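Local coordinates for GDNF family receptor alpha-3 (Homo sapiens, PDB 2GH0), which binds artemin, a growth factor that supports survival of sensory and sympathetic peripheral neurons, leading to autophosphorylation and activation of the RET receptor, at residues His61-Leu66 with Arg137-Tyr142; Glu79-Thr84 with Val158-Ala163; Gly144-Gly147 with Thr151-Phe154; Leu191-Ala194 with Met199-His202. All blocks are in the same frame, centred on the assembly; numbering follows the deposited sequence.

Contact 1 (His61-Leu66 with Arg137-Tyr142)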
loop_
_atom_site.group_PDB
_atom_site.type_symbol
_atom_site.label_atom_id
_atom_site.label_comp_id
_atom_site.label_asym_id
_atom_site.label_seq_id
_atom_site.Cartn_x
_atom_site.Cartn_y
_atom_site.Cartn_z
ATOM N N HIS C 61 -26.216 -31.853 3.062
ATOM C CA HIS C 61 -25.712 -30.740 3.883
ATOM C C HIS C 61 -26.831 -29.904 4.475
ATOM O O HIS C 61 -26.831 -29.559 5.655
ATOM C CB HIS C 61 -24.741 -29.836 3.071
ATOM C CG HIS C 61 -23.463 -30.523 2.718
ATOM N ND1 HIS C 61 -22.914 -30.473 1.465
ATOM C CD2 HIS C 61 -22.636 -31.295 3.463
ATOM C CE1 HIS C 61 -21.802 -31.200 1.434
ATOM N NE2 HIS C 61 -21.621 -31.719 2.637
ATOM N N ALA C 62 -27.801 -29.594 3.661
ATOM C CA ALA C 62 -28.941 -28.806 4.156
ATOM C C ALA C 62 -29.759 -29.540 5.252
ATOM O O ALA C 62 -30.178 -28.945 6.287
ATOM C CB ALA C 62 -29.807 -28.366 2.889
ATOM N N GLN C 63 -29.964 -30.856 5.086
ATOM C CA GLN C 63 -30.692 -31.660 6.113
ATOM C C GLN C 63 -29.871 -31.903 7.350
ATOM O O GLN C 63 -30.412 -31.963 8.440
ATOM C CB GLN C 63 -31.087 -33.007 5.452
ATOM C CG GLN C 63 -32.201 -32.626 4.378
ATOM C CD GLN C 63 -32.693 -33.769 3.559
ATOM O OE1 GLN C 63 -32.422 -34.920 3.876
ATOM N NE2 GLN C 63 -33.440 -33.458 2.500
ATOM N N GLY C 64 -28.558 -31.980 7.208
ATOM C CA GLY C 64 -27.674 -32.092 8.380
ATOM C C GLY C 64 -27.754 -30.810 9.220
ATOM O O GLY C 64 -27.793 -30.864 10.471
ATOM N N LEU C 65 -27.751 -29.691 8.529
ATOM C CA LEU C 65 -27.738 -28.386 9.186
ATOM C C LEU C 65 -29.021 -28.231 10.065
ATOM O O LEU C 65 -29.017 -27.783 11.237
ATOM C CB LEU C 65 -27.724 -27.303 8.091
ATOM C CG LEU C 65 -27.713 -25.877 8.672
ATOM C CD1 LEU C 65 -26.426 -25.608 9.467
ATOM C CD2 LEU C 65 -27.975 -24.757 7.635
ATOM N N LEU C 66 -30.145 -28.546 9.460
ATOM C CA LEU C 66 -31.429 -28.273 10.139
ATOM C C LEU C 66 -31.995 -29.428 10.926
ATOM O O LEU C 66 -32.534 -29.208 12.054
ATOM C CB LEU C 66 -32.405 -27.808 9.060
ATOM C CG LEU C 66 -33.758 -27.270 9.598
ATOM C CD1 LEU C 66 -33.551 -26.174 10.572
ATOM C CD2 LEU C 66 -34.612 -26.757 8.379
ATOM N N ARG C 137 -38.179 -37.722 -0.400
ATOM C CA ARG C 137 -38.992 -36.747 -1.169
ATOM C C ARG C 137 -39.836 -35.818 -0.260
ATOM O O ARG C 137 -40.015 -34.599 -0.549
ATOM C CB ARG C 137 -39.894 -37.490 -2.147
ATOM C CG ARG C 137 -39.127 -38.283 -3.216
ATOM C CD ARG C 137 -40.114 -38.626 -4.331
ATOM N NE ARG C 137 -39.574 -39.406 -5.442
ATOM C CZ ARG C 137 -38.825 -38.909 -6.433
ATOM N NH1 ARG C 137 -38.469 -37.615 -6.455
ATOM N NH2 ARG C 137 -38.407 -39.712 -7.404
ATOM N N CYS C 138 -40.365 -36.384 0.839
ATOM C CA CYS C 138 -41.044 -35.603 1.863
ATOM C C CYS C 138 -40.122 -34.591 2.538
ATOM O O CYS C 138 -40.508 -33.438 2.680
ATOM C CB CYS C 138 -41.736 -36.498 2.922
ATOM S SG CYS C 138 -42.343 -35.564 4.357
ATOM N N LEU C 139 -38.897 -34.989 2.888
ATOM C CA LEU C 139 -37.995 -34.042 3.553
ATOM C C LEU C 139 -37.639 -32.884 2.647
ATOM O O LEU C 139 -37.602 -31.726 3.079
ATOM C CB LEU C 139 -36.705 -34.749 4.010
ATOM C CG LEU C 139 -36.962 -35.654 5.250
ATOM C CD1 LEU C 139 -35.573 -36.188 5.736
ATOM C CD2 LEU C 139 -37.818 -35.119 6.497
ATOM N N ARG C 140 -37.428 -33.200 1.372
ATOM C CA ARG C 140 -37.027 -32.162 0.395
ATOM C C ARG C 140 -38.173 -31.181 0.194
ATOM O O ARG C 140 -37.951 -29.973 0.060
ATOM C CB ARG C 140 -36.578 -32.839 -0.905
ATOM C CG ARG C 140 -36.462 -31.912 -2.117
ATOM C CD ARG C 140 -36.380 -32.691 -3.404
ATOM N NE ARG C 140 -35.185 -33.515 -3.526
ATOM C CZ ARG C 140 -35.169 -34.849 -3.509
ATOM N NH1 ARG C 140 -36.291 -35.556 -3.405
ATOM N NH2 ARG C 140 -34.011 -35.492 -3.644
ATOM N N ALA C 141 -39.404 -31.677 0.195
ATOM C CA ALA C 141 -40.602 -30.813 0.040
ATOM C C ALA C 141 -40.892 -29.969 1.292
ATOM O O ALA C 141 -41.283 -28.798 1.213
ATOM C CB ALA C 141 -41.816 -31.670 -0.278
ATOM N N TYR C 142 -40.691 -30.568 2.454
ATOM C CA TYR C 142 -40.743 -29.835 3.738
ATOM C C TYR C 142 -39.717 -28.701 3.774
ATOM O O TYR C 142 -40.088 -27.539 4.004
ATOM C CB TYR C 142 -40.506 -30.798 4.903
ATOM C CG TYR C 142 -40.482 -30.091 6.263
ATOM C CD1 TYR C 142 -41.657 -29.690 6.896
ATOM C CD2 TYR C 142 -39.273 -29.822 6.899
ATOM C CE1 TYR C 142 -41.622 -29.045 8.154
ATOM C CE2 TYR C 142 -39.232 -29.164 8.166
ATOM C CZ TYR C 142 -40.431 -28.761 8.757
ATOM O OH TYR C 142 -40.288 -28.060 9.962
#

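Contact 2 (Glu79-Thr84 with Val158-Ala163). With NAG (2-acetamido-2-deoxy-beta-D-glucopyranose), chain E.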
loop_
_atom_site.group_PDB
_atom_site.type_symbol
_atom_site.label_atom_id
_atom_site.label_comp_id
_atom_site.label_asym_id
_atom_site.label_seq_id
_atom_site.Cartn_x
_atom_site.Cartn_y
_atom_site.Cartn_z
ATOM N N GLU C 79 -31.914 -25.124 21.152
ATOM C CA GLU C 79 -32.037 -23.698 20.866
ATOM C C GLU C 79 -31.274 -23.373 19.583
ATOM O O GLU C 79 -31.752 -22.622 18.756
ATOM C CB GLU C 79 -31.497 -22.819 22.007
ATOM C CG GLU C 79 -31.655 -21.335 21.796
ATOM C CD GLU C 79 -31.150 -20.479 22.982
ATOM O OE1 GLU C 79 -30.670 -21.057 23.989
ATOM O OE2 GLU C 79 -31.228 -19.229 22.893
ATOM N N ARG C 80 -30.080 -23.919 19.429
ATOM C CA ARG C 80 -29.360 -23.749 18.141
ATOM C C ARG C 80 -30.222 -24.243 16.983
ATOM O O ARG C 80 -30.457 -23.511 16.021
ATOM C CB ARG C 80 -28.037 -24.505 18.157
ATOM C CG ARG C 80 -27.438 -24.595 16.776
ATOM C CD ARG C 80 -26.057 -25.166 16.811
ATOM N NE ARG C 80 -25.521 -24.566 15.626
ATOM C CZ ARG C 80 -24.700 -23.535 15.582
ATOM N NH1 ARG C 80 -24.116 -23.011 16.671
ATOM N NH2 ARG C 80 -24.396 -23.113 14.396
ATOM N N ARG C 81 -30.744 -25.457 17.111
ATOM C CA ARG C 81 -31.576 -26.027 16.025
ATOM C C ARG C 81 -32.774 -25.175 15.721
ATOM O O ARG C 81 -33.081 -24.918 14.541
ATOM C CB ARG C 81 -32.123 -27.406 16.400
ATOM C CG ARG C 81 -32.824 -28.114 15.281
ATOM C CD ARG C 81 -33.058 -29.577 15.700
ATOM N NE ARG C 81 -33.923 -29.611 16.889
ATOM C CZ ARG C 81 -34.050 -30.681 17.654
ATOM N NH1 ARG C 81 -33.353 -31.817 17.376
ATOM N NH2 ARG C 81 -34.866 -30.642 18.694
ATOM N N ARG C 82 -33.462 -24.698 16.769
ATOM C CA ARG C 82 -34.671 -23.845 16.588
ATOM C C ARG C 82 -34.372 -22.467 15.954
ATOM O O ARG C 82 -35.249 -21.809 15.338
ATOM C CB ARG C 82 -35.339 -23.664 17.991
ATOM C CG ARG C 82 -36.741 -23.157 17.962
ATOM C CD ARG C 82 -37.269 -23.015 19.411
ATOM N NE ARG C 82 -36.556 -22.067 20.239
ATOM C CZ ARG C 82 -36.703 -20.749 20.118
ATOM N NH1 ARG C 82 -37.542 -20.260 19.200
ATOM N NH2 ARG C 82 -36.020 -19.909 20.892
ATOM N N ASN C 83 -33.148 -21.981 16.141
ATOM C CA ASN C 83 -32.770 -20.673 15.553
ATOM C C ASN C 83 -31.926 -20.685 14.311
ATOM O O ASN C 83 -31.544 -19.605 13.809
ATOM C CB ASN C 83 -32.109 -19.817 16.620
ATOM C CG ASN C 83 -33.130 -19.382 17.682
ATOM O OD1 ASN C 83 -33.904 -18.468 17.433
ATOM N ND2 ASN C 83 -33.211 -20.110 18.804
ATOM N N THR C 84 -31.667 -21.893 13.823
ATOM C CA THR C 84 -30.869 -22.091 12.632
ATOM C C THR C 84 -31.363 -21.325 11.412
ATOM O O THR C 84 -30.522 -20.781 10.678
ATOM C CB THR C 84 -30.598 -23.591 12.374
ATOM O OG1 THR C 84 -29.734 -24.059 13.403
ATOM C CG2 THR C 84 -29.946 -23.829 11.013
ATOM N N VAL C 158 -36.653 -28.461 23.627
ATOM C CA VAL C 158 -36.626 -29.746 24.355
ATOM C C VAL C 158 -37.342 -30.923 23.646
ATOM O O VAL C 158 -37.473 -31.987 24.250
ATOM C CB VAL C 158 -37.243 -29.663 25.771
ATOM C CG1 VAL C 158 -36.496 -28.727 26.631
ATOM C CG2 VAL C 158 -38.735 -29.292 25.703
ATOM N N ASN C 159 -37.852 -30.723 22.426
ATOM C CA ASN C 159 -38.398 -31.820 21.651
ATOM C C ASN C 159 -38.289 -31.482 20.184
ATOM O O ASN C 159 -37.774 -30.396 19.865
ATOM C CB ASN C 159 -39.851 -32.150 22.059
ATOM C CG ASN C 159 -40.833 -31.056 21.698
ATOM O OD1 ASN C 159 -40.770 -30.488 20.622
ATOM N ND2 ASN C 159 -41.739 -30.736 22.643
ATOM N N THR C 160 -38.750 -32.378 19.288
ATOM C CA THR C 160 -38.487 -32.192 17.840
ATOM C C THR C 160 -39.722 -31.771 17.056
ATOM O O THR C 160 -39.747 -31.964 15.830
ATOM C CB THR C 160 -37.965 -33.514 17.165
ATOM O OG1 THR C 160 -38.775 -34.611 17.572
ATOM C CG2 THR C 160 -36.605 -33.841 17.695
ATOM N N SER C 161 -40.777 -31.337 17.763
ATOM C CA SER C 161 -42.035 -30.913 17.134
ATOM C C SER C 161 -41.803 -29.709 16.230
ATOM O O SER C 161 -40.993 -28.864 16.561
ATOM C CB SER C 161 -43.183 -30.575 18.134
ATOM O OG SER C 161 -43.414 -31.722 18.908
ATOM N N VAL C 162 -42.526 -29.660 15.104
ATOM C CA VAL C 162 -42.410 -28.539 14.144
ATOM C C VAL C 162 -43.831 -27.977 13.898
ATOM O O VAL C 162 -44.826 -28.673 14.194
ATOM C CB VAL C 162 -41.759 -28.980 12.799
ATOM C CG1 VAL C 162 -40.339 -29.375 13.054
ATOM C CG2 VAL C 162 -42.590 -30.096 12.089
ATOM N N ALA C 163 -43.910 -26.734 13.398
ATOM C CA ALA C 163 -45.219 -26.098 13.152
ATOM C C ALA C 163 -45.027 -24.903 12.239
ATOM O O ALA C 163 -43.945 -24.355 12.114
ATOM C CB ALA C 163 -45.852 -25.611 14.449
HETATM C C1 NAG E . -42.740 -29.735 22.367
HETATM C C2 NAG E . -44.124 -30.375 22.683
HETATM C C3 NAG E . -45.198 -29.309 22.644
HETATM C C4 NAG E . -44.900 -28.089 23.502
HETATM C C5 NAG E . -43.490 -27.655 23.116
HETATM C C6 NAG E . -42.846 -26.453 23.820
HETATM C C7 NAG E . -44.801 -32.658 21.971
HETATM C C8 NAG E . -45.324 -33.426 20.795
HETATM N N2 NAG E . -44.477 -31.394 21.666
HETATM O O3 NAG E . -46.387 -29.940 22.984
HETATM O O4 NAG E . -45.787 -27.139 22.947
HETATM O O5 NAG E . -42.599 -28.718 23.350
HETATM O O6 NAG E . -43.082 -26.721 25.132
HETATM O O7 NAG E . -44.762 -33.136 23.114
#

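Contact 3 (Gly144-Gly147 with Thr151-Phe154)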
loop_
_atom_site.group_PDB
_atom_site.type_symbol
_atom_site.label_atom_id
_atom_site.label_comp_id
_atom_site.label_asym_id
_atom_site.label_seq_id
_atom_site.Cartn_x
_atom_site.Cartn_y
_atom_site.Cartn_z
ATOM N N GLY C 144 -38.227 -27.316 1.315
ATOM C CA GLY C 144 -38.677 -26.409 0.231
ATOM C C GLY C 144 -39.719 -25.353 0.611
ATOM O O GLY C 144 -39.983 -24.428 -0.168
ATOM N N LEU C 145 -40.266 -25.421 1.828
ATOM C CA LEU C 145 -41.212 -24.366 2.283
ATOM C C LEU C 145 -40.488 -23.257 3.080
ATOM O O LEU C 145 -41.042 -22.176 3.262
ATOM C CB LEU C 145 -42.400 -24.982 3.094
ATOM C CG LEU C 145 -43.470 -25.646 2.207
ATOM C CD1 LEU C 145 -44.341 -26.513 3.094
ATOM C CD2 LEU C 145 -44.297 -24.615 1.506
ATOM N N ILE C 146 -39.213 -23.483 3.423
ATOM C CA ILE C 146 -38.467 -22.545 4.252
ATOM C C ILE C 146 -38.026 -21.344 3.437
ATOM O O ILE C 146 -37.411 -21.497 2.373
ATOM C CB ILE C 146 -37.313 -23.247 4.972
ATOM C CG1 ILE C 146 -37.882 -24.253 5.900
ATOM C CG2 ILE C 146 -36.584 -22.296 5.927
ATOM C CD1 ILE C 146 -36.908 -25.137 6.474
ATOM N N GLY C 147 -38.457 -20.148 3.869
ATOM C CA GLY C 147 -38.313 -18.940 3.038
ATOM C C GLY C 147 -39.608 -18.525 2.307
ATOM O O GLY C 147 -39.642 -17.460 1.648
ATOM N N THR C 151 -43.423 -20.831 6.153
ATOM C CA THR C 151 -42.133 -21.398 6.643
ATOM C C THR C 151 -42.393 -22.175 7.908
ATOM O O THR C 151 -42.932 -21.591 8.881
ATOM C CB THR C 151 -41.055 -20.259 6.893
ATOM O OG1 THR C 151 -40.654 -19.753 5.626
ATOM C CG2 THR C 151 -39.818 -20.771 7.661
ATOM N N PRO C 152 -42.066 -23.483 7.916
ATOM C CA PRO C 152 -42.179 -24.284 9.128
ATOM C C PRO C 152 -40.926 -24.213 10.023
ATOM O O PRO C 152 -39.782 -23.884 9.529
ATOM C CB PRO C 152 -42.321 -25.707 8.559
ATOM C CG PRO C 152 -41.507 -25.731 7.349
ATOM C CD PRO C 152 -41.574 -24.311 6.782
ATOM N N ASN C 153 -41.063 -24.521 11.312
ATOM C CA ASN C 153 -39.826 -24.541 12.126
ATOM C C ASN C 153 -40.042 -25.333 13.411
ATOM O O ASN C 153 -41.169 -25.538 13.811
ATOM C CB ASN C 153 -39.428 -23.101 12.525
ATOM C CG ASN C 153 -37.994 -23.017 13.124
ATOM O OD1 ASN C 153 -37.103 -23.759 12.699
ATOM N ND2 ASN C 153 -37.797 -22.115 14.138
ATOM N N PHE C 154 -38.961 -25.736 14.070
ATOM C CA PHE C 154 -39.066 -26.395 15.383
ATOM C C PHE C 154 -39.709 -25.427 16.385
ATOM O O PHE C 154 -39.416 -24.249 16.399
ATOM C CB PHE C 154 -37.681 -26.822 15.899
ATOM C CG PHE C 154 -37.064 -27.872 15.007
ATOM C CD1 PHE C 154 -36.200 -27.520 13.987
ATOM C CD2 PHE C 154 -37.470 -29.202 15.136
ATOM C CE1 PHE C 154 -35.683 -28.487 13.134
ATOM C CE2 PHE C 154 -36.976 -30.186 14.299
ATOM C CZ PHE C 154 -36.030 -29.839 13.306
#

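Contact 4 (Leu191-Ala194 with Met199-His202)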
loop_
_atom_site.group_PDB
_atom_site.type_symbol
_atom_site.label_atom_id
_atom_site.label_comp_id
_atom_site.label_asym_id
_atom_site.label_seq_id
_atom_site.Cartn_x
_atom_site.Cartn_y
_atom_site.Cartn_z
ATOM N N LEU C 191 -44.286 -37.127 8.222
ATOM C CA LEU C 191 -43.273 -36.116 8.411
ATOM C C LEU C 191 -42.457 -36.394 9.671
ATOM O O LEU C 191 -41.229 -36.301 9.692
ATOM C CB LEU C 191 -43.925 -34.720 8.454
ATOM C CG LEU C 191 -42.921 -33.581 8.793
ATOM C CD1 LEU C 191 -41.978 -33.491 7.621
ATOM C CD2 LEU C 191 -43.669 -32.261 8.847
ATOM N N THR C 192 -43.154 -36.764 10.750
ATOM C CA THR C 192 -42.465 -37.100 11.980
ATOM C C THR C 192 -41.502 -38.254 11.848
ATOM O O THR C 192 -40.385 -38.187 12.361
ATOM C CB THR C 192 -43.502 -37.427 13.060
ATOM O OG1 THR C 192 -44.273 -36.233 13.243
ATOM C CG2 THR C 192 -42.808 -37.774 14.360
ATOM N N GLU C 193 -41.916 -39.314 11.162
ATOM C CA GLU C 193 -41.076 -40.457 10.994
ATOM C C GLU C 193 -39.890 -40.166 10.062
ATOM O O GLU C 193 -38.787 -40.641 10.315
ATOM C CB GLU C 193 -41.874 -41.654 10.501
ATOM C CG GLU C 193 -42.710 -42.290 11.647
ATOM C CD GLU C 193 -41.897 -42.366 13.020
ATOM O OE1 GLU C 193 -40.807 -43.025 13.086
ATOM O OE2 GLU C 193 -42.293 -41.676 13.992
ATOM N N ALA C 194 -40.116 -39.416 9.004
ATOM C CA ALA C 194 -39.065 -39.031 8.071
ATOM C C ALA C 194 -37.994 -38.212 8.786
ATOM O O ALA C 194 -36.772 -38.435 8.631
ATOM C CB ALA C 194 -39.691 -38.198 6.905
ATOM N N MET C 199 -32.745 -37.840 11.673
ATOM C CA MET C 199 -31.973 -37.545 12.897
ATOM C C MET C 199 -31.163 -38.705 13.462
ATOM O O MET C 199 -30.019 -38.510 13.950
ATOM C CB MET C 199 -32.908 -36.907 13.974
ATOM C CG MET C 199 -33.276 -35.433 13.585
ATOM S SD MET C 199 -34.215 -34.810 14.988
ATOM C CE MET C 199 -34.665 -33.190 14.350
ATOM N N ARG C 200 -31.746 -39.911 13.510
ATOM C CA ARG C 200 -30.996 -41.111 13.903
ATOM C C ARG C 200 -29.776 -41.306 13.014
ATOM O O ARG C 200 -28.664 -41.569 13.481
ATOM C CB ARG C 200 -31.871 -42.386 13.877
ATOM C CG ARG C 200 -33.053 -42.574 14.971
ATOM C CD ARG C 200 -34.038 -43.852 14.460
ATOM N NE ARG C 200 -35.463 -43.376 14.494
ATOM C CZ ARG C 200 -36.361 -43.695 13.594
ATOM N NH1 ARG C 200 -36.017 -44.424 12.583
ATOM N NH2 ARG C 200 -37.615 -43.257 13.674
ATOM N N PHE C 201 -29.977 -41.122 11.711
ATOM C CA PHE C 201 -28.837 -41.295 10.781
ATOM C C PHE C 201 -27.744 -40.308 11.136
ATOM O O PHE C 201 -26.582 -40.651 11.202
ATOM C CB PHE C 201 -29.269 -41.056 9.323
ATOM C CG PHE C 201 -28.103 -40.862 8.389
ATOM C CD1 PHE C 201 -27.180 -41.893 8.181
ATOM C CD2 PHE C 201 -27.930 -39.612 7.731
ATOM C CE1 PHE C 201 -26.053 -41.685 7.326
ATOM C CE2 PHE C 201 -26.878 -39.413 6.882
ATOM C CZ PHE C 201 -25.936 -40.434 6.687
ATOM N N HIS C 202 -28.139 -39.056 11.366
ATOM C CA HIS C 202 -27.166 -38.046 11.827
ATOM C C HIS C 202 -26.381 -38.391 13.111
ATOM O O HIS C 202 -25.144 -38.207 13.159
ATOM C CB HIS C 202 -27.883 -36.676 11.942
ATOM C CG HIS C 202 -28.244 -36.128 10.605
ATOM N ND1 HIS C 202 -29.262 -35.244 10.418
ATOM C CD2 HIS C 202 -27.718 -36.370 9.372
ATOM C CE1 HIS C 202 -29.363 -34.932 9.132
ATOM N NE2 HIS C 202 -28.445 -35.613 8.472
#

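Contact 1 (His61-Leu66 with Arg137-Tyr142)
Gln-63 and Leu-139 form the bridge between helix 59-66 and helix 135-143, with CA atoms 8.1 Å apart, and the pair illustrates how a long polar side chain can reach from one helix to the next by van der Waals contact. From CG onward the glutamine runs straight (chi2 177°), which carries its flat amide across to the base of the leucine. There Gln-63 NE2 lies 3.8 Å from Leu-139 CB, while the other limb of the amide, OE1, comes within 3.9 Å of Leu-139 CD1. The two side chains pass each other at a slant, with the amide brought against aliphatic carbon rather than a matching polar group. Gln-63 NE2 also comes within 4.2 Å of Arg-140 N, a distance that speaks only of proximity.

Charge enters through a neighbour of the leucine. The chain of Arg-140 leads away from 61-66, and its NH2 forms a salt bridge with Glu-59, at the start of the helix that carries Gln-63, so the helix pair has an ionic tie beside the van der Waals one.

The contact joins helices from the two consecutive GDNF/GAS1 domains of this receptor fragment. Helix 43-56 packs on Ala-62 and Leu-66, Cys-138 is disulfide-bonded to Cys-122, just beyond helix 109-121, and helix 189-205 lies against Gln-63 through Lys-198 and against Leu-139 through Ala-194 and Ile-195.

Contact 2 (Glu79-Thr84 with Val158-Ala163)
Arg-81 sends its guanidinium out from helix 75-83 to the loop that holds Asn-159 and Thr-160. Arg-81 NH2 stands 3.1 Å from Asn-159 O, and the methyl of Thr-160 settles obliquely by the same group, CG2 being 3.8 Å from Arg-81 NH1. A bend at chi3 (62°) in an otherwise drawn-out arginine chain turns the charged end into this place. Its strongest polar partner lies beyond the loop, NH1 being hydrogen-bonded to Cys-68 O; Phe-154 adds a cation-pi contact and Met-199 packs alongside.

On the loop side, Asn-159 begins an Asx turn, its OD1 accepting from Ser-161 N at 3.0 Å with the donor above the carbonyl plane. This is the N-linked glycosylation site, an Asn-Thr-Ser sequon, and ND2 carries the first N-acetylglucosamine. The sugar's own amide is bonded back to the loop, N2 donating to Ser-161 OG at 3.0 Å. Back on the helix, Glu-79 O receives Asn-83 N and Asn-83 ND2 from opposite faces of its carbonyl, the ND2 bond being 2.9 Å. Farther round the same helix, Arg-80 makes a salt bridge to an acidic side chain of another protein chain.

Contact 3 (Gly144-Gly147 with Thr151-Phe154)
Gly-147 and Thr-151 close the tight loop that leads from helix 135-143 into strand 152-154, the first strand of a two-stranded antiparallel sheet in the second GDNF/GAS1 domain. The latch is a hydrogen bond from Gly-147 N to Thr-151 OG1, 2.8 Å long and bent to 141° at the hydrogen. The same hydroxyl is also hydrogen-bonded to Thr-148 O, so two backbone groups of the loop hold one buried oxygen. Leu-145 O, which lies 3.4 Å from Thr-151 OG1, has its hydrogen-bond partner in Thr-148 OG1. At Gly-147 the backbone takes up a positive phi (101°), a conformation that glycine adopts readily.

Rotation about the CA-CB bond of Thr-151 divides its two branches: with chi1 at -70° the hydroxyl serves the loop, while the methyl opposite the backbone nitrogen turns to Ile-146, Thr-151 CG2 meeting Ile-146 CG2 at 4.0 Å and the side chains crossing at about a right angle. The proline next in line supplies the apolar part of the contact. Pro-152 CD receives Leu-145 CB at 3.8 Å and Ile-146 CG1 also at 3.8 Å, so the one ring carbon is shared by two neighbouring aliphatic chains.

The touching residues are all buried, close to the centre of the chain. Phe-185 of helix 175-186 packs on Leu-145 and Pro-152, helix 109-121 reaches Leu-145 through Phe-118, helix 59-66 lays Leu-66 against Ile-146, and strand 162-164 pairs with the outgoing strand through Asn-153 and Ala-163.

Contact 4 (Leu191-Ala194 with Met199-His202)
Glu-193 and Arg-200 form a salt bridge along the surface of helix 189-205, a pair seven residues apart and therefore about two helical turns from each other. One carboxylate oxygen does the work: Glu-193 OE1 meets Arg-200 NH2 at 3.3 Å, at the edge of the guanidinium and near its plane. The carboxylate and guanidinium planes differ by 21°, yet the hydrogen bond within the salt bridge is weak, with an angle of only 125° at the hydrogen.

Both chains are bent. CB of Glu-193 sets out away from 199-202, and a turn at chi2 (-41°) folds its carboxylate back along the helix. Arg-200 starts off to one side and, bent at chi3, brings its NH2 end toward the glutamate.

Leu-191, Ala-194, Met-199 and His-202 join the helix to its surroundings. Leu-191 packs on Cys-138 and Tyr-142 of helix 135-143, and Ala-194 reaches Gln-135 of the same helix. In the later turn Met-199 lies against Thr-160 of the glycosylated loop, and His-202 is hydrogen-bonded through ND1 to Leu-67 O while its ring meets Phe-15. Thr-192 OG1 is bonded to Asn-188 O, just before the helix, and Met-199 O to Ser-203 OG one turn on.

A single long bond, with one partner exposed, is consistent with an electrostatic attraction that solvent screens in part; the helix is probably held more by its packed and hydrogen-bonded inner side.

From the N terminus, helix 59-66 opens contact 1 and helix 75-83 then opens contact 2 before either is closed. Helix 135-143 closes contact 1, completing a loop that passes from the first GDNF/GAS1 domain into the second. Contact 3 follows at once as a short closure between the loop after that helix and the strand it leads into, 152-154, and it lies wholly within the span of contact 2, which ends at 158-163. Contacts 1 and 2 thus cross, and both bind the two domains together. Contact 4 comes last, in series, inside helix 189-205, whose length touches contact 1 through His-202 and contacts 2 and 3 through Met-199.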